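Local coordinates for protein L-asparagine oxygenase (PDB 2OG5) that catalyses the iron(II)- and 2-oxoglutarate-dependent 3-hydroxylation of L-asparagine, giving the (2S,3S)-3-hydroxyasparagine that is built into the calcium-dependent antibiotic, at residues G61-D65 against A66-E70; W79-T82 against L83-D86; L134-A137 against C138-D142; D335-R338 against S339-M342. All coordinates share one frame; numbering follows the deposited sequence.

Contacts 1 to 4 follow one another along the chain without overlap, each a local contact within one continuous run of residues. Contact 3, at the end of helix 128-140 and the start of strand 142-146, ties the set together: it touches contact 1 at the start of helix 66-76, contact 2 at the start of helix 81-92 and, through Asp142, contact 4 in the loop after strand 326-333. Its centre lies about 13 Å from those of contacts 1 and 2 and 16 Å from that of contact 4, whereas contacts 2 and 4 are 27 Å apart between centres. Helix 128-140 thus joins the N-terminal helices to strand 326-333 of the jelly-roll, the strand that carries Arg329, which binds L-asparagine.

Contact 1. Residues G61-D65 against A66-E70; sequences GRPDD and AEWVE
Trp68 folds back from the first turn of helix 66-76 over the loop that leads into it. Its CB starts the contact, 3.1 Å from Arg62 O. CG lies against the Arg62 carbonyl group, and on the five-membered ring CD1 comes 3.4 Å from Gly61 O, with NE1 also near that oxygen. CD2 and CE3 run over the backbone of Pro63, with CE3 3.6 Å from its CA, while CE2 faces Pro63 CD. The far end of the indole, CZ2, CZ3 and CH2, lies under Pro63 CG, which sits almost exactly on the ring normal, 3.9 Å from the centroid of the six-membered ring: a CH-pi contact over the face. Leu134 of helix 128-140 also packs against this indole.

The loop is a type I turn from Arg62 to Asp65, closed by the Asp65 N to Arg62 O bond. Asp65 holds the N-cap position, yet its side chain makes no capping bond and serves the loop instead: with CG anti to the carbonyl carbon (chi1 -59°), OD2 accepts from Arg62 N at 2.8 Å, from above the carboxylate plane. Its backbone O begins the helical bonding, taking Val69 N at 3.1 Å nearly end-on and Trp68 N from above the carbonyl plane.

Asp65 OD2 and Glu67 OE2 stand 4.4 Å apart, and one water donates to both; Glu67 OE1 turns to Thr60 OG1. Two carboxylates so close would repel if both were charged, and the two water hydrogens, with Arg62 N-H as a further donor to Asp65, probably offset much of that cost.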
# COMPACT_ATOMS: atom_id res chain seq x y z
N GLY A 61 -1.34 8.45 24.27
CA GLY A 61 -0.63 7.30 23.71
C GLY A 61 0.08 7.64 22.43
O GLY A 61 0.34 8.81 22.13
N ARG A 62 0.38 6.61 21.64
CA ARG A 62 1.12 6.76 20.41
C ARG A 62 0.49 5.85 19.36
O ARG A 62 -0.24 4.94 19.72
CB ARG A 62 2.57 6.37 20.62
CG ARG A 62 3.29 7.23 21.65
CD ARG A 62 4.76 6.95 21.62
NE ARG A 62 5.02 5.56 21.93
CZ ARG A 62 6.15 4.91 21.67
NH1 ARG A 62 7.17 5.54 21.09
NH2 ARG A 62 6.26 3.63 21.99
N PRO A 63 0.77 6.11 18.07
CA PRO A 63 0.07 5.43 16.98
C PRO A 63 -0.14 3.91 17.06
O PRO A 63 -1.18 3.44 16.61
CB PRO A 63 0.93 5.78 15.77
CG PRO A 63 1.37 7.16 16.06
CD PRO A 63 1.68 7.14 17.53
N ASP A 64 0.82 3.15 17.58
CA ASP A 64 0.64 1.69 17.66
C ASP A 64 -0.25 1.24 18.82
O ASP A 64 -0.64 0.07 18.89
CB ASP A 64 1.99 0.99 17.71
CG ASP A 64 2.78 1.20 16.45
OD1 ASP A 64 2.42 0.61 15.42
OD2 ASP A 64 3.75 2.00 16.47
N ASP A 65 -0.61 2.17 19.70
CA ASP A 65 -1.49 1.86 20.84
C ASP A 65 -2.95 1.80 20.41
O ASP A 65 -3.42 2.66 19.67
CB ASP A 65 -1.37 2.92 21.94
CG ASP A 65 0.04 3.06 22.49
OD1 ASP A 65 0.86 2.14 22.34
OD2 ASP A 65 0.32 4.14 23.06
N ALA A 66 -3.69 0.82 20.92
CA ALA A 66 -5.11 0.72 20.58
C ALA A 66 -5.88 2.02 20.89
O ALA A 66 -6.77 2.39 20.14
CB ALA A 66 -5.75 -0.47 21.29
N GLU A 67 -5.52 2.72 21.96
CA GLU A 67 -6.24 3.95 22.30
C GLU A 67 -6.03 5.07 21.28
O GLU A 67 -6.89 5.93 21.12
CB GLU A 67 -5.88 4.43 23.71
CG GLU A 67 -4.48 4.99 23.86
CD GLU A 67 -4.14 5.28 25.30
OE1 GLU A 67 -4.87 6.07 25.94
OE2 GLU A 67 -3.14 4.70 25.79
N TRP A 68 -4.88 5.06 20.61
CA TRP A 68 -4.58 6.06 19.59
C TRP A 68 -5.32 5.70 18.32
O TRP A 68 -5.88 6.57 17.66
CB TRP A 68 -3.08 6.14 19.34
CG TRP A 68 -2.54 7.48 18.91
CD1 TRP A 68 -2.01 8.43 19.73
CD2 TRP A 68 -2.43 8.01 17.58
NE1 TRP A 68 -1.60 9.52 19.00
CE2 TRP A 68 -1.84 9.28 17.68
CE3 TRP A 68 -2.78 7.53 16.31
CZ2 TRP A 68 -1.60 10.08 16.57
CZ3 TRP A 68 -2.53 8.32 15.21
CH2 TRP A 68 -1.94 9.58 15.35
N VAL A 69 -5.35 4.41 17.98
CA VAL A 69 -6.13 3.98 16.82
C VAL A 69 -7.60 4.32 17.04
O VAL A 69 -8.27 4.76 16.11
CB VAL A 69 -5.93 2.48 16.48
CG1 VAL A 69 -6.74 2.09 15.25
CG2 VAL A 69 -4.46 2.18 16.20
N GLU A 70 -8.11 4.13 18.26
CA GLU A 70 -9.48 4.52 18.59
C GLU A 70 -9.72 6.02 18.40
O GLU A 70 -10.73 6.43 17.83
CB GLU A 70 -9.82 4.11 20.03
CG GLU A 70 -11.26 4.38 20.46
CD GLU A 70 -11.56 3.94 21.89
OE1 GLU A 70 -10.65 3.39 22.56
OE2 GLU A 70 -12.70 4.18 22.37
O HOH W 1 -0.60 4.18 25.63

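Contact 2. Residues W79-T82 against L83-D86; sequences WPAT and LRRD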
# COMPACT_ATOMS: atom_id res chain seq x y z
N TRP A 79 -14.18 14.13 9.51
CA TRP A 79 -13.80 14.58 8.16
C TRP A 79 -15.02 15.08 7.38
O TRP A 79 -16.15 14.66 7.65
CB TRP A 79 -13.16 13.46 7.33
CG TRP A 79 -11.74 13.13 7.65
CD1 TRP A 79 -11.17 13.01 8.88
CD2 TRP A 79 -10.70 12.82 6.69
NE1 TRP A 79 -9.84 12.65 8.75
CE2 TRP A 79 -9.53 12.54 7.43
CE3 TRP A 79 -10.66 12.76 5.30
CZ2 TRP A 79 -8.32 12.19 6.81
CZ3 TRP A 79 -9.45 12.42 4.68
CH2 TRP A 79 -8.30 12.14 5.44
N PRO A 80 -14.80 15.97 6.40
CA PRO A 80 -15.92 16.39 5.56
C PRO A 80 -16.62 15.23 4.87
O PRO A 80 -15.97 14.28 4.42
CB PRO A 80 -15.27 17.29 4.50
CG PRO A 80 -13.83 17.25 4.72
CD PRO A 80 -13.54 16.64 6.05
N ALA A 81 -17.94 15.32 4.78
CA ALA A 81 -18.74 14.28 4.16
C ALA A 81 -18.33 14.00 2.72
O ALA A 81 -18.42 12.86 2.26
CB ALA A 81 -20.23 14.64 4.21
N THR A 82 -17.90 15.03 2.00
CA THR A 82 -17.45 14.87 0.62
C THR A 82 -16.37 13.80 0.50
O THR A 82 -16.45 12.91 -0.34
CB THR A 82 -16.88 16.19 0.06
OG1 THR A 82 -15.99 16.75 1.03
CG2 THR A 82 -18.00 17.17 -0.20
N LEU A 83 -15.36 13.88 1.36
CA LEU A 83 -14.22 12.96 1.32
C LEU A 83 -14.62 11.58 1.83
O LEU A 83 -14.16 10.57 1.32
CB LEU A 83 -13.05 13.51 2.14
CG LEU A 83 -12.45 14.82 1.61
CD1 LEU A 83 -11.39 15.37 2.57
CD2 LEU A 83 -11.85 14.61 0.22
N ARG A 84 -15.46 11.54 2.86
CA ARG A 84 -15.95 10.25 3.37
C ARG A 84 -16.76 9.53 2.30
O ARG A 84 -16.64 8.31 2.12
CB ARG A 84 -16.73 10.42 4.67
CG ARG A 84 -15.82 10.75 5.86
CD ARG A 84 -16.52 10.78 7.21
NE ARG A 84 -17.20 12.05 7.43
CZ ARG A 84 -18.51 12.26 7.31
NH1 ARG A 84 -19.37 11.28 7.02
NH2 ARG A 84 -18.97 13.49 7.52
N ARG A 85 -17.55 10.28 1.54
CA ARG A 85 -18.29 9.72 0.41
C ARG A 85 -17.37 9.24 -0.71
O ARG A 85 -17.61 8.19 -1.30
CB ARG A 85 -19.29 10.74 -0.14
CG ARG A 85 -20.48 10.93 0.76
CD ARG A 85 -21.34 12.09 0.36
NE ARG A 85 -22.48 12.22 1.27
CZ ARG A 85 -22.99 13.37 1.71
NH1 ARG A 85 -22.47 14.54 1.36
NH2 ARG A 85 -24.03 13.33 2.52
N ASP A 86 -16.31 10.00 -1.01
CA ASP A 86 -15.35 9.59 -2.04
C ASP A 86 -14.68 8.26 -1.67
O ASP A 86 -14.56 7.37 -2.52
CB ASP A 86 -14.26 10.65 -2.23
CG ASP A 86 -14.78 11.93 -2.84
OD1 ASP A 86 -15.83 11.93 -3.53
OD2 ASP A 86 -14.12 12.97 -2.62
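Arg84 reaches back along the first turn of helix 81-92 to hold the carbonyl of Trp79, just ahead of the Pro80 N-cap. The hydrogen bonds come first. NE and NH2 of Arg84 grip Trp79 O side-on, at 2.8 Å and 3.1 Å, with the oxygen in the guanidinium plane. NH2 arrives from nearly straight beyond the carbonyl oxygen, while NE sits above the carbonyl plane. A bend at chi3 (-81°) turns the guanidinium back toward the loop, and the two bonds together fix its rotation. Backbone bonds then start the helix: Pro80 O takes Arg84 N and, weakly, Leu83 N, followed by Arg85 N to Ala81 O and Asp86 N to Thr82 O.

Apolar contact occupies the buried side. Leu83 CD1 touches two groups of the loop, 3.8 Å from Trp79 CE3 and equally 3.8 Å from Pro80 CG; the proline ring lies alongside the leucine, and the indole crosses it at a slant. Val48 of helix 42-58 touches both Trp79 and Leu83, and Met135 and Thr136 of helix 128-140 pack on the indole, so the indole links this helix start to both helices. Thr82 OG1 adds a polar tie by bonding Asp44 OD2 on helix 42-58.

The last kind of contact is flat group on aliphatic carbon. Ala81 lies against two guanidinium groups, its CA over one face of Arg84's and its CB over one face of Arg85's. The extended Arg85 chain brings NH1 to 3.6 Å from Ala81 CB.

Contact 3. Residues L134-A137 against C138-D142; sequences LMTA and CGLGD
Leu134 O accepts from Cys138 N at 3.1 Å, and Cys138 CB and SG lie beside the same carbonyl; chi1 of -71°, with SG anti to the carbonyl carbon, leaves the sulfur 3.4 Å from Leu134 O. One residue on, Met135 O takes Gly139 N in its carbonyl plane. Thr136 O receives Leu140 N at 3.0 Å nearly end-on, plus a weak bond from Gly139 N, while Leu140 CB and CG pass alongside this oxygen. Thr136 OG1 turns back up the helix to Val132 O. Ala137 O ends the run: Gly141 N reaches it at 2.9 Å and Leu140 N only weakly. Gly141 then leaves helical geometry with positive phi, and the chain passes directly into the strand at Asp142.

The C-terminal end of helix 128-140 packs against several elements. Cys138 meets Val69 of helix 66-76, and Met135 reaches Ile51, Ala52 and Leu55 of helix 42-58. Leu134 touches Thr330 of strand 326-333; Ala137 and Leu140 rest on the same strand, both meeting Val332, and its Leu333 pairs with Asp142 through the backbone.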
# COMPACT_ATOMS: atom_id res chain seq x y z
N LEU A 134 -3.76 6.76 9.73
CA LEU A 134 -4.55 5.88 10.59
C LEU A 134 -6.03 6.28 10.57
O LEU A 134 -6.92 5.42 10.67
CB LEU A 134 -3.97 5.79 12.00
CG LEU A 134 -2.60 5.09 12.08
CD1 LEU A 134 -2.11 4.92 13.52
CD2 LEU A 134 -2.60 3.73 11.38
N MET A 135 -6.33 7.57 10.42
CA MET A 135 -7.73 8.00 10.25
C MET A 135 -8.30 7.37 8.98
O MET A 135 -9.37 6.76 9.01
CB MET A 135 -7.86 9.53 10.19
CG MET A 135 -7.66 10.21 11.53
SD MET A 135 -8.01 11.99 11.52
CE MET A 135 -6.68 12.61 10.49
N THR A 136 -7.58 7.47 7.87
CA THR A 136 -8.07 6.92 6.60
C THR A 136 -8.22 5.40 6.68
O THR A 136 -9.19 4.85 6.15
CB THR A 136 -7.17 7.30 5.42
OG1 THR A 136 -6.96 8.72 5.42
CG2 THR A 136 -7.80 6.87 4.10
N ALA A 137 -7.28 4.73 7.33
CA ALA A 137 -7.37 3.28 7.49
C ALA A 137 -8.65 2.89 8.22
O ALA A 137 -9.32 1.93 7.85
CB ALA A 137 -6.15 2.75 8.25
N CYS A 138 -8.99 3.65 9.26
CA CYS A 138 -10.21 3.38 10.02
C CYS A 138 -11.49 3.69 9.24
O CYS A 138 -12.56 3.17 9.57
CB CYS A 138 -10.19 4.15 11.34
SG CYS A 138 -9.02 3.54 12.54
N GLY A 139 -11.40 4.57 8.24
CA GLY A 139 -12.51 4.83 7.34
C GLY A 139 -12.75 3.73 6.32
O GLY A 139 -13.91 3.43 5.98
N LEU A 140 -11.68 3.12 5.82
CA LEU A 140 -11.78 2.06 4.81
C LEU A 140 -11.96 0.67 5.42
O LEU A 140 -12.40 -0.26 4.74
CB LEU A 140 -10.55 2.06 3.91
CG LEU A 140 -10.52 3.14 2.84
CD1 LEU A 140 -9.15 3.19 2.18
CD2 LEU A 140 -11.62 2.90 1.81
N GLY A 141 -11.59 0.51 6.69
CA GLY A 141 -11.62 -0.79 7.35
C GLY A 141 -10.93 -0.59 8.68
O GLY A 141 -11.44 0.13 9.53
N ASP A 142 -9.78 -1.24 8.87
CA ASP A 142 -8.91 -1.00 10.02
C ASP A 142 -7.47 -1.11 9.57
O ASP A 142 -7.17 -1.81 8.62
CB ASP A 142 -9.17 -2.03 11.12
CG ASP A 142 -10.52 -1.83 11.77
OD1 ASP A 142 -10.65 -0.88 12.57
OD2 ASP A 142 -11.45 -2.60 11.48

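Contact 4. Residues D335-R338 against S339-M342; sequences DLRR and SRAM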
# COMPACT_ATOMS: atom_id res chain seq x y z
N ASP A 335 -11.88 -6.35 6.59
CA ASP A 335 -12.62 -7.07 7.63
C ASP A 335 -11.63 -7.63 8.64
O ASP A 335 -11.20 -8.78 8.56
CB ASP A 335 -13.46 -8.19 7.01
CG ASP A 335 -14.41 -8.83 8.02
OD1 ASP A 335 -14.43 -8.44 9.20
OD2 ASP A 335 -15.15 -9.75 7.61
N LEU A 336 -11.26 -6.78 9.61
CA LEU A 336 -10.26 -7.15 10.61
C LEU A 336 -10.63 -8.43 11.34
O LEU A 336 -9.75 -9.21 11.72
CB LEU A 336 -10.11 -6.00 11.61
CG LEU A 336 -9.00 -6.12 12.65
CD1 LEU A 336 -7.64 -6.07 11.99
CD2 LEU A 336 -9.16 -5.02 13.70
N ARG A 337 -11.92 -8.69 11.50
CA ARG A 337 -12.35 -9.87 12.25
C ARG A 337 -11.78 -11.17 11.71
O ARG A 337 -11.50 -12.12 12.47
CB ARG A 337 -13.87 -9.95 12.30
CG ARG A 337 -14.45 -11.07 13.15
CD ARG A 337 -13.99 -10.96 14.58
NE ARG A 337 -14.44 -12.09 15.38
CZ ARG A 337 -14.04 -12.30 16.63
NH1 ARG A 337 -13.24 -11.42 17.23
NH2 ARG A 337 -14.46 -13.37 17.28
N ARG A 338 -11.61 -11.25 10.40
CA ARG A 338 -11.20 -12.50 9.76
C ARG A 338 -9.83 -13.01 10.21
O ARG A 338 -9.57 -14.20 10.11
CB ARG A 338 -11.20 -12.35 8.24
CG ARG A 338 -12.55 -12.09 7.63
CD ARG A 338 -12.48 -12.07 6.12
NE ARG A 338 -11.93 -13.32 5.63
CZ ARG A 338 -10.85 -13.44 4.85
NH1 ARG A 338 -10.19 -12.38 4.41
NH2 ARG A 338 -10.45 -14.66 4.50
N SER A 339 -8.97 -12.11 10.68
CA SER A 339 -7.61 -12.44 11.09
C SER A 339 -7.45 -12.55 12.61
O SER A 339 -6.32 -12.59 13.11
CB SER A 339 -6.63 -11.40 10.54
OG SER A 339 -6.96 -10.08 10.95
N ARG A 340 -8.55 -12.63 13.34
CA ARG A 340 -8.48 -12.66 14.81
C ARG A 340 -7.53 -13.73 15.37
O ARG A 340 -6.84 -13.49 16.34
CB ARG A 340 -9.89 -12.83 15.41
CG ARG A 340 -9.94 -12.88 16.95
CD ARG A 340 -9.46 -11.61 17.60
NE ARG A 340 -9.47 -11.73 19.07
CZ ARG A 340 -8.52 -12.28 19.81
NH1 ARG A 340 -7.42 -12.78 19.26
NH2 ARG A 340 -8.65 -12.33 21.13
N ALA A 341 -7.51 -14.90 14.74
CA ALA A 341 -6.63 -15.99 15.17
C ALA A 341 -5.14 -15.63 15.11
O ALA A 341 -4.32 -16.25 15.79
CB ALA A 341 -6.90 -17.25 14.34
N MET A 342 -4.81 -14.64 14.29
CA MET A 342 -3.43 -14.15 14.16
C MET A 342 -3.12 -12.87 14.95
O MET A 342 -2.00 -12.36 14.87
CB MET A 342 -3.11 -13.90 12.68
CG MET A 342 -3.14 -15.16 11.84
SD MET A 342 -2.50 -14.80 10.21
CE MET A 342 -2.63 -16.38 9.43
O HOH W 2 -8.41 -9.38 8.77
O HOH W 3 -9.46 -15.73 12.63
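Ser339 OG is held by a water and an arginine. The water lies 2.7 Å from Ser339 OG and also donates to Asp335 O, bridging the two halves of the turn, and Arg343 NE bonds the hydroxyl as well. Ser339 is buried, and these two partners account for its polar end. The hydroxyl gets there because chi1 of 57° tucks it between the backbone N and the carbonyl carbon, on the side facing the preceding turn, where OG lies 3.0 Å from Leu336 O.

The backbone is wound as successive 3-10 turns. Ser339 N bonds Leu336 O at 3.2 Å and Arg340 N bonds Arg337 O at 3.1 Å, each donor well above the carbonyl plane, as tight i to i+3 winding brings about. A second water joins Arg338 O to Ala341 N, accepting a hydrogen bond from the amide and donating one to the carbonyl.

On the outer side Arg337 and Arg340 run across each other. Both chains bend at chi2, and Arg337 lays one face of its guanidinium over Arg340 CB, with NH1 3.6 Å from Arg340 CG. Their guanidinium planes stand 83° apart. Arg337 NH1 and Arg340 NE remain 4.2 Å apart, a mild like-charge approach that a long, weak ion pair from Arg340 to Asp346 probably eases.

These turns lie in the loop between strands 326-333 and 349-350. Leu336 touches Asp142 at the start of strand 142-146, Ser339 and Met342 pack against His187, and Met342 bonds Gly351 through the backbone just beyond strand 349-350.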